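Local structure of pesticidal crystal protein Cry4Aa (Bacillus thuringiensis, 2C9K) at residues A[293-298]-A[351-356]; A[472-477]-A[508-513]. The protein kills mosquito larvae by binding midgut epithelial cells and causing their colloid-osmotic lysis, as a pore-forming toxin of the delta-endotoxin family. One frame throughout, in Å; residues are numbered along the deposited sequence.

Interaction 1: A[293-298]-A[351-356]; sequences FTWLDS and NIYIFL
Trp295 and Leu296 lie against Tyr353 and Ile354 where two sheets of the central beta-prism domain face one another, and the contact is wholly apolar. Phe293, at the start of the first segment, turns the edge of its ring to the indole of Trp295, CE2 lying over the centre of the face opposite the side from which Tyr353 CE2 comes. Trp295 has CG beside its own backbone N (chi1 -57°), which brings the six-membered ring to the Tyr353 side chain. There CZ3 comes to 4.0 Å from Tyr353 CE2, and CE3 to 4.1 Å from the same carbon, the two rings meeting at a slant. Trp295 NE1 points elsewhere and is satisfied by Thr323 OG1. Within the second segment, the Tyr353 hydroxyl donates to Asn351, OH to OD1 being 3.1 Å, and it reaches that oxygen from above the carbonyl plane, 42° out of it. The backbone C of Asn351 lies over one face of the tyrosine ring, toward its rim, so this residue meets both the hydroxyl and the ring. Leu296 makes the second touch, a loose one, with CD2 4.4 Å from Ile354 CD1. Beyond it, Asp297 and Ser298 form a classic beta bulge opposite Met319, and Asp297 OD2 bonds to Ser328 and His321. Strands 294-303 and 353-362 are inner strands of separate four-stranded antiparallel sheets: 294-303 runs between 313-322 and 342-347, and 353-362 between 373-381 and 402-407. On strand 432-440, Ile433 touches Trp295 and Tyr353, and Leu434 touches Leu296 and Ile354 and also shares a backbone hydrogen bond with Ile354.

Interaction 2: A[472-477]-A[508-513]; sequences TQIPAV and ITCQHS
A backbone hydrogen bond to Ile605 holds Ile474, the residue that meets both Ile508 and Cys510 across the core of the C-terminal beta-sandwich domain. Strand 471-475 belongs to one sheet of the sandwich, next to strand 600-609, and strand 505-511 to the other, next to strand 584-591; the main chains stay well apart, with the CA atoms of Ile474 and Cys510 9.0 Å from each other. The three touching side chains, all buried, bridge the distance. Ile474 serves two neighbours with two branches. Its CG1 lies beside the backbone N (chi1 -63°) and the chain then runs on extended (chi2 -177°), which carries CD1 out to the sulfur of Cys510. The other branch, CG2, turns to the end of Ile508, whose side chain comes in at a slant. Each isoleucine also packs on its neighbouring strand: Ile474 on Phe607 of 600-609, Ile508 on Leu587 and Phe589 of 584-591. Past the end of the touching residues, the imidazole of His512 is fixed at both nitrogens, ND1 by Ala580 O and NE2 by Tyr519 OH. Between the segments themselves the meeting comes down to two van der Waals touches, Ile474 CG2 to Ile508 CD1 at 4.1 Å and Ile474 CD1 to Cys510 SG at 3.5 Å.

In the fold
Interaction 1 lies in the beta-prism domain, which in related toxins contributes to receptor recognition, and interaction 2 in the beta-sandwich that follows it in the chain. Both join the inward sides of separate sheets by apolar side chains, yet they lie in different domains, with centres 19 Å apart. The two contacts are in series along the sequence, and they meet at one backbone link: Phe293 N lies 2.8 Å from Val477 O, a probable hydrogen bond. It ties the start of segment 293-298 to the end of segment 472-477, where the chain leaves strand 471-475 in a 3-10 turn, and would thus link the two domains directly.

Interaction 1: A[293-298]-A[351-356]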
ATOM      1  N   PHE A 293      -4.803   3.926  11.323  1.00 22.20           N
ATOM      2  CA  PHE A 293      -5.092   2.556  10.915  1.00 21.84           C
ATOM      3  C   PHE A 293      -6.133   1.880  11.823  1.00 22.46           C
ATOM      4  O   PHE A 293      -6.050   1.977  13.048  1.00 23.05           O
ATOM      5  CB  PHE A 293      -3.801   1.734  10.907  1.00 18.04           C
ATOM      6  CG  PHE A 293      -3.930   0.433  10.190  1.00 15.50           C
ATOM      7  CD1 PHE A 293      -3.752   0.366   8.823  1.00 13.87           C
ATOM      8  CD2 PHE A 293      -4.269  -0.725  10.879  1.00 14.53           C
ATOM      9  CE1 PHE A 293      -3.909  -0.842   8.151  1.00 15.50           C
ATOM     10  CE2 PHE A 293      -4.427  -1.932  10.214  1.00 13.66           C
ATOM     11  CZ  PHE A 293      -4.249  -1.993   8.854  1.00 13.74           C
ATOM     12  N   THR A 294      -7.119   1.211  11.229  1.00 22.45           N
ATOM     13  CA  THR A 294      -8.137   0.522  12.031  1.00 22.88           C
ATOM     14  C   THR A 294      -8.246  -0.967  11.693  1.00 22.67           C
ATOM     15  O   THR A 294      -7.981  -1.388  10.566  1.00 21.42           O
ATOM     16  CB  THR A 294      -9.569   1.138  11.862  1.00 22.37           C
ATOM     17  OG1 THR A 294     -10.031   0.949  10.519  1.00 21.35           O
ATOM     18  CG2 THR A 294      -9.567   2.612  12.193  1.00 21.51           C
ATOM     19  N   TRP A 295      -8.638  -1.757  12.687  1.00 22.60           N
ATOM     20  CA  TRP A 295      -8.826  -3.189  12.501  1.00 22.91           C
ATOM     21  C   TRP A 295     -10.322  -3.502  12.608  1.00 23.59           C
ATOM     22  O   TRP A 295     -11.013  -2.999  13.491  1.00 24.52           O
ATOM     23  CB  TRP A 295      -8.037  -3.963  13.548  1.00 20.75           C
ATOM     24  CG  TRP A 295      -6.596  -3.635  13.536  1.00 20.21           C
ATOM     25  CD1 TRP A 295      -5.961  -2.669  14.267  1.00 21.42           C
ATOM     26  CD2 TRP A 295      -5.590  -4.273  12.757  1.00 20.02           C
ATOM     27  NE1 TRP A 295      -4.613  -2.674  13.994  1.00 19.54           N
ATOM     28  CE2 TRP A 295      -4.360  -3.652  13.069  1.00 19.66           C
ATOM     29  CE3 TRP A 295      -5.606  -5.311  11.824  1.00 19.29           C
ATOM     30  CZ2 TRP A 295      -3.158  -4.040  12.481  1.00 19.49           C
ATOM     31  CZ3 TRP A 295      -4.411  -5.693  11.241  1.00 22.74           C
ATOM     32  CH2 TRP A 295      -3.202  -5.058  11.573  1.00 20.14           C
ATOM     33  N   LEU A 296     -10.816  -4.331  11.703  1.00 24.37           N
ATOM     34  CA  LEU A 296     -12.229  -4.674  11.671  1.00 26.57           C
ATOM     35  C   LEU A 296     -12.647  -5.670  12.736  1.00 28.15           C
ATOM     36  O   LEU A 296     -12.326  -6.849  12.629  1.00 29.59           O
ATOM     37  CB  LEU A 296     -12.575  -5.243  10.294  1.00 27.46           C
ATOM     38  CG  LEU A 296     -14.050  -5.503  10.004  1.00 28.88           C
ATOM     39  CD1 LEU A 296     -14.831  -4.181  10.123  1.00 28.44           C
ATOM     40  CD2 LEU A 296     -14.193  -6.104   8.608  1.00 27.41           C
ATOM     41  N   ASP A 297     -13.375  -5.210  13.752  1.00 29.82           N
ATOM     42  CA  ASP A 297     -13.853  -6.103  14.818  1.00 30.60           C
ATOM     43  C   ASP A 297     -14.998  -7.001  14.351  1.00 31.23           C
ATOM     44  O   ASP A 297     -14.965  -8.218  14.555  1.00 30.30           O
ATOM     45  CB  ASP A 297     -14.334  -5.308  16.033  1.00 31.47           C
ATOM     46  CG  ASP A 297     -13.201  -4.814  16.881  1.00 32.44           C
ATOM     47  OD1 ASP A 297     -12.190  -5.537  16.951  1.00 38.19           O
ATOM     48  OD2 ASP A 297     -13.315  -3.726  17.482  1.00 30.70           O
ATOM     49  N   SER A 298     -16.013  -6.398  13.731  1.00 31.04           N
ATOM     50  CA  SER A 298     -17.156  -7.167  13.247  1.00 31.37           C
ATOM     51  C   SER A 298     -17.986  -6.453  12.181  1.00 31.09           C
ATOM     52  O   SER A 298     -17.953  -5.229  12.063  1.00 31.54           O
ATOM     53  CB  SER A 298     -18.066  -7.537  14.423  1.00 31.46           C
ATOM     54  OG  SER A 298     -18.560  -6.377  15.076  1.00 31.54           O
ATOM     55  N   ASN A 351      -5.924 -11.435  15.170  1.00 39.31           N
ATOM     56  CA  ASN A 351      -5.239 -12.384  14.304  1.00 38.00           C
ATOM     57  C   ASN A 351      -6.208 -13.289  13.535  1.00 36.09           C
ATOM     58  O   ASN A 351      -5.866 -14.416  13.161  1.00 35.76           O
ATOM     59  CB  ASN A 351      -4.245 -13.211  15.118  1.00 39.01           C
ATOM     60  CG  ASN A 351      -3.091 -12.371  15.641  1.00 40.99           C
ATOM     61  OD1 ASN A 351      -2.381 -11.718  14.867  1.00 39.71           O
ATOM     62  ND2 ASN A 351      -2.899 -12.381  16.959  1.00 40.10           N
ATOM     63  N   ILE A 352      -7.420 -12.776  13.318  1.00 32.79           N
ATOM     64  CA  ILE A 352      -8.459 -13.465  12.556  1.00 30.16           C
ATOM     65  C   ILE A 352      -8.948 -12.449  11.510  1.00 29.42           C
ATOM     66  O   ILE A 352      -9.636 -11.477  11.834  1.00 27.94           O
ATOM     67  CB  ILE A 352      -9.640 -13.924  13.454  1.00 28.80           C
ATOM     68  CG1 ILE A 352      -9.303 -15.254  14.144  1.00 27.21           C
ATOM     69  CG2 ILE A 352     -10.897 -14.093  12.612  1.00 27.70           C
ATOM     70  CD1 ILE A 352      -8.332 -15.139  15.280  1.00 27.59           C
ATOM     71  N   TYR A 353      -8.581 -12.682  10.253  1.00 27.83           N
ATOM     72  CA  TYR A 353      -8.936 -11.762   9.187  1.00 25.86           C
ATOM     73  C   TYR A 353      -9.719 -12.335   8.020  1.00 24.55           C
ATOM     74  O   TYR A 353      -9.709 -13.539   7.762  1.00 24.78           O
ATOM     75  CB  TYR A 353      -7.664 -11.115   8.644  1.00 26.35           C
ATOM     76  CG  TYR A 353      -6.644 -10.794   9.710  1.00 28.23           C
ATOM     77  CD1 TYR A 353      -5.533 -11.612   9.907  1.00 28.18           C
ATOM     78  CD2 TYR A 353      -6.799  -9.683  10.538  1.00 29.42           C
ATOM     79  CE1 TYR A 353      -4.603 -11.333  10.906  1.00 30.02           C
ATOM     80  CE2 TYR A 353      -5.874  -9.393  11.539  1.00 30.19           C
ATOM     81  CZ  TYR A 353      -4.781 -10.222  11.719  1.00 30.06           C
ATOM     82  OH  TYR A 353      -3.885  -9.958  12.732  1.00 30.86           O
ATOM     83  N   ILE A 354     -10.396 -11.442   7.310  1.00 23.07           N
ATOM     84  CA  ILE A 354     -11.166 -11.807   6.131  1.00 23.67           C
ATOM     85  C   ILE A 354     -10.240 -11.495   4.949  1.00 23.67           C
ATOM     86  O   ILE A 354      -9.846 -10.348   4.762  1.00 23.28           O
ATOM     87  CB  ILE A 354     -12.475 -10.974   6.054  1.00 23.27           C
ATOM     88  CG1 ILE A 354     -13.344 -11.269   7.280  1.00 23.22           C
ATOM     89  CG2 ILE A 354     -13.259 -11.320   4.807  1.00 22.74           C
ATOM     90  CD1 ILE A 354     -14.546 -10.356   7.430  1.00 21.93           C
ATOM     91  N   PHE A 355      -9.876 -12.513   4.170  1.00 23.03           N
ATOM     92  CA  PHE A 355      -8.969 -12.306   3.046  1.00 22.43           C
ATOM     93  C   PHE A 355      -9.622 -12.531   1.692  1.00 23.13           C
ATOM     94  O   PHE A 355      -9.015 -12.286   0.648  1.00 22.84           O
ATOM     95  CB  PHE A 355      -7.751 -13.213   3.187  1.00 22.05           C
ATOM     96  CG  PHE A 355      -8.047 -14.668   2.967  1.00 22.67           C
ATOM     97  CD1 PHE A 355      -8.263 -15.164   1.682  1.00 23.94           C
ATOM     98  CD2 PHE A 355      -8.091 -15.548   4.034  1.00 23.11           C
ATOM     99  CE1 PHE A 355      -8.517 -16.523   1.463  1.00 23.27           C
ATOM    100  CE2 PHE A 355      -8.345 -16.907   3.829  1.00 24.27           C
ATOM    101  CZ  PHE A 355      -8.557 -17.394   2.539  1.00 23.12           C
ATOM    102  N   LEU A 356     -10.859 -13.010   1.715  1.00 23.46           N
ATOM    103  CA  LEU A 356     -11.612 -13.256   0.495  1.00 24.12           C
ATOM    104  C   LEU A 356     -13.070 -13.459   0.867  1.00 26.08           C
ATOM    105  O   LEU A 356     -13.372 -14.099   1.874  1.00 26.70           O
ATOM    106  CB  LEU A 356     -11.101 -14.514  -0.210  1.00 22.76           C
ATOM    107  CG  LEU A 356     -11.776 -14.893  -1.535  1.00 22.48           C
ATOM    108  CD1 LEU A 356     -11.417 -13.878  -2.615  1.00 23.00           C
ATOM    109  CD2 LEU A 356     -11.321 -16.266  -1.960  1.00 21.92           C
TER

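Interaction 2: A[472-477]-A[508-513]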
ATOM      1  N   THR A 472      13.171  -1.249  12.914  1.00 26.96           N
ATOM      2  CA  THR A 472      11.732  -1.408  12.852  1.00 26.20           C
ATOM      3  C   THR A 472      11.142  -0.082  12.422  1.00 26.38           C
ATOM      4  O   THR A 472      11.467   0.967  12.975  1.00 26.50           O
ATOM      5  CB  THR A 472      11.155  -1.805  14.210  1.00 25.86           C
ATOM      6  OG1 THR A 472      11.723  -3.054  14.612  1.00 26.24           O
ATOM      7  CG2 THR A 472       9.646  -1.959  14.127  1.00 26.35           C
ATOM      8  N   GLN A 473      10.278  -0.142  11.422  1.00 27.04           N
ATOM      9  CA  GLN A 473       9.632   1.041  10.882  1.00 27.02           C
ATOM     10  C   GLN A 473       8.160   0.982  11.272  1.00 26.49           C
ATOM     11  O   GLN A 473       7.439   0.097  10.818  1.00 28.20           O
ATOM     12  CB  GLN A 473       9.781   1.024   9.360  1.00 27.72           C
ATOM     13  CG  GLN A 473       9.657   2.362   8.664  1.00 29.69           C
ATOM     14  CD  GLN A 473      10.096   2.283   7.213  1.00 29.98           C
ATOM     15  OE1 GLN A 473       9.458   1.627   6.392  1.00 28.59           O
ATOM     16  NE2 GLN A 473      11.206   2.941   6.895  1.00 31.49           N
ATOM     17  N   ILE A 474       7.721   1.904  12.129  1.00 24.71           N
ATOM     18  CA  ILE A 474       6.325   1.948  12.560  1.00 22.27           C
ATOM     19  C   ILE A 474       5.641   3.231  12.105  1.00 22.07           C
ATOM     20  O   ILE A 474       5.875   4.306  12.676  1.00 20.98           O
ATOM     21  CB  ILE A 474       6.183   1.875  14.096  1.00 23.09           C
ATOM     22  CG1 ILE A 474       6.730   0.544  14.622  1.00 24.32           C
ATOM     23  CG2 ILE A 474       4.711   2.001  14.477  1.00 21.81           C
ATOM     24  CD1 ILE A 474       6.552   0.356  16.116  1.00 24.35           C
ATOM     25  N   PRO A 475       4.786   3.138  11.069  1.00 20.60           N
ATOM     26  CA  PRO A 475       4.057   4.293  10.532  1.00 18.52           C
ATOM     27  C   PRO A 475       3.343   5.032  11.661  1.00 17.51           C
ATOM     28  O   PRO A 475       2.799   4.405  12.564  1.00 14.43           O
ATOM     29  CB  PRO A 475       3.074   3.652   9.561  1.00 17.10           C
ATOM     30  CG  PRO A 475       3.814   2.467   9.080  1.00 17.50           C
ATOM     31  CD  PRO A 475       4.434   1.912  10.329  1.00 19.01           C
ATOM     32  N   ALA A 476       3.343   6.360  11.608  1.00 18.63           N
ATOM     33  CA  ALA A 476       2.688   7.159  12.644  1.00 18.32           C
ATOM     34  C   ALA A 476       1.173   6.925  12.706  1.00 18.19           C
ATOM     35  O   ALA A 476       0.544   7.153  13.736  1.00 19.14           O
ATOM     36  CB  ALA A 476       2.980   8.631  12.424  1.00 18.72           C
ATOM     37  N   VAL A 477       0.583   6.466  11.614  1.00 17.56           N
ATOM     38  CA  VAL A 477      -0.845   6.215  11.618  1.00 17.52           C
ATOM     39  C   VAL A 477      -1.200   4.930  12.358  1.00 16.86           C
ATOM     40  O   VAL A 477      -2.386   4.624  12.518  1.00 20.17           O
ATOM     41  CB  VAL A 477      -1.431   6.150  10.181  1.00 18.98           C
ATOM     42  CG1 VAL A 477      -1.416   7.539   9.549  1.00 16.33           C
ATOM     43  CG2 VAL A 477      -0.638   5.167   9.335  1.00 17.69           C
ATOM     44  N   ILE A 508       1.179   6.237  20.144  1.00 22.61           N
ATOM     45  CA  ILE A 508       1.155   4.954  19.480  1.00 22.85           C
ATOM     46  C   ILE A 508       1.652   3.966  20.539  1.00 24.41           C
ATOM     47  O   ILE A 508       2.570   4.281  21.310  1.00 25.82           O
ATOM     48  CB  ILE A 508       2.057   4.974  18.209  1.00 22.48           C
ATOM     49  CG1 ILE A 508       2.866   3.691  18.090  1.00 22.57           C
ATOM     50  CG2 ILE A 508       2.975   6.162  18.238  1.00 25.72           C
ATOM     51  CD1 ILE A 508       2.070   2.523  17.632  1.00 23.53           C
ATOM     52  N   THR A 509       1.016   2.796  20.605  1.00 23.16           N
ATOM     53  CA  THR A 509       1.386   1.762  21.568  1.00 21.65           C
ATOM     54  C   THR A 509       2.141   0.622  20.883  1.00 20.21           C
ATOM     55  O   THR A 509       1.699   0.103  19.864  1.00 18.41           O
ATOM     56  CB  THR A 509       0.138   1.188  22.245  1.00 22.67           C
ATOM     57  OG1 THR A 509      -0.662   2.265  22.741  1.00 24.87           O
ATOM     58  CG2 THR A 509       0.526   0.287  23.406  1.00 22.93           C
ATOM     59  N   CYS A 510       3.275   0.230  21.451  1.00 20.78           N
ATOM     60  CA  CYS A 510       4.083  -0.842  20.867  1.00 22.53           C
ATOM     61  C   CYS A 510       4.323  -1.987  21.833  1.00 22.68           C
ATOM     62  O   CYS A 510       4.335  -1.799  23.047  1.00 23.32           O
ATOM     63  CB  CYS A 510       5.438  -0.304  20.414  1.00 21.22           C
ATOM     64  SG  CYS A 510       5.322   1.128  19.349  1.00 26.24           S
ATOM     65  N   GLN A 511       4.514  -3.177  21.279  1.00 23.08           N
ATOM     66  CA  GLN A 511       4.776  -4.362  22.074  1.00 25.17           C
ATOM     67  C   GLN A 511       6.178  -4.811  21.685  1.00 25.00           C
ATOM     68  O   GLN A 511       6.444  -5.079  20.515  1.00 24.31           O
ATOM     69  CB  GLN A 511       3.757  -5.449  21.743  1.00 29.36           C
ATOM     70  CG  GLN A 511       3.790  -6.644  22.686  1.00 36.15           C
ATOM     71  CD  GLN A 511       2.711  -7.678  22.369  1.00 38.55           C
ATOM     72  OE1 GLN A 511       1.518  -7.362  22.336  1.00 40.94           O
ATOM     73  NE2 GLN A 511       3.130  -8.917  22.142  1.00 38.61           N
ATOM     74  N   HIS A 512       7.082  -4.873  22.658  1.00 23.90           N
ATOM     75  CA  HIS A 512       8.449  -5.270  22.368  1.00 23.23           C
ATOM     76  C   HIS A 512       8.547  -6.771  22.114  1.00 24.49           C
ATOM     77  O   HIS A 512       7.638  -7.528  22.468  1.00 24.90           O
ATOM     78  CB  HIS A 512       9.376  -4.887  23.524  1.00 19.98           C
ATOM     79  CG  HIS A 512      10.827  -4.898  23.157  1.00 19.96           C
ATOM     80  ND1 HIS A 512      11.801  -5.432  23.974  1.00 21.45           N
ATOM     81  CD2 HIS A 512      11.470  -4.447  22.055  1.00 20.01           C
ATOM     82  CE1 HIS A 512      12.979  -5.312  23.390  1.00 19.61           C
ATOM     83  NE2 HIS A 512      12.806  -4.718  22.224  1.00 19.96           N
ATOM     84  N   SER A 513       9.647  -7.192  21.493  1.00 25.12           N
ATOM     85  CA  SER A 513       9.885  -8.606  21.216  1.00 25.78           C
ATOM     86  C   SER A 513      10.182  -9.335  22.520  1.00 26.39           C
ATOM     87  O   SER A 513      10.252  -8.718  23.585  1.00 26.59           O
ATOM     88  CB  SER A 513      11.066  -8.770  20.274  1.00 26.00           C
ATOM     89  OG  SER A 513      10.837  -8.054  19.082  1.00 30.49           O
TER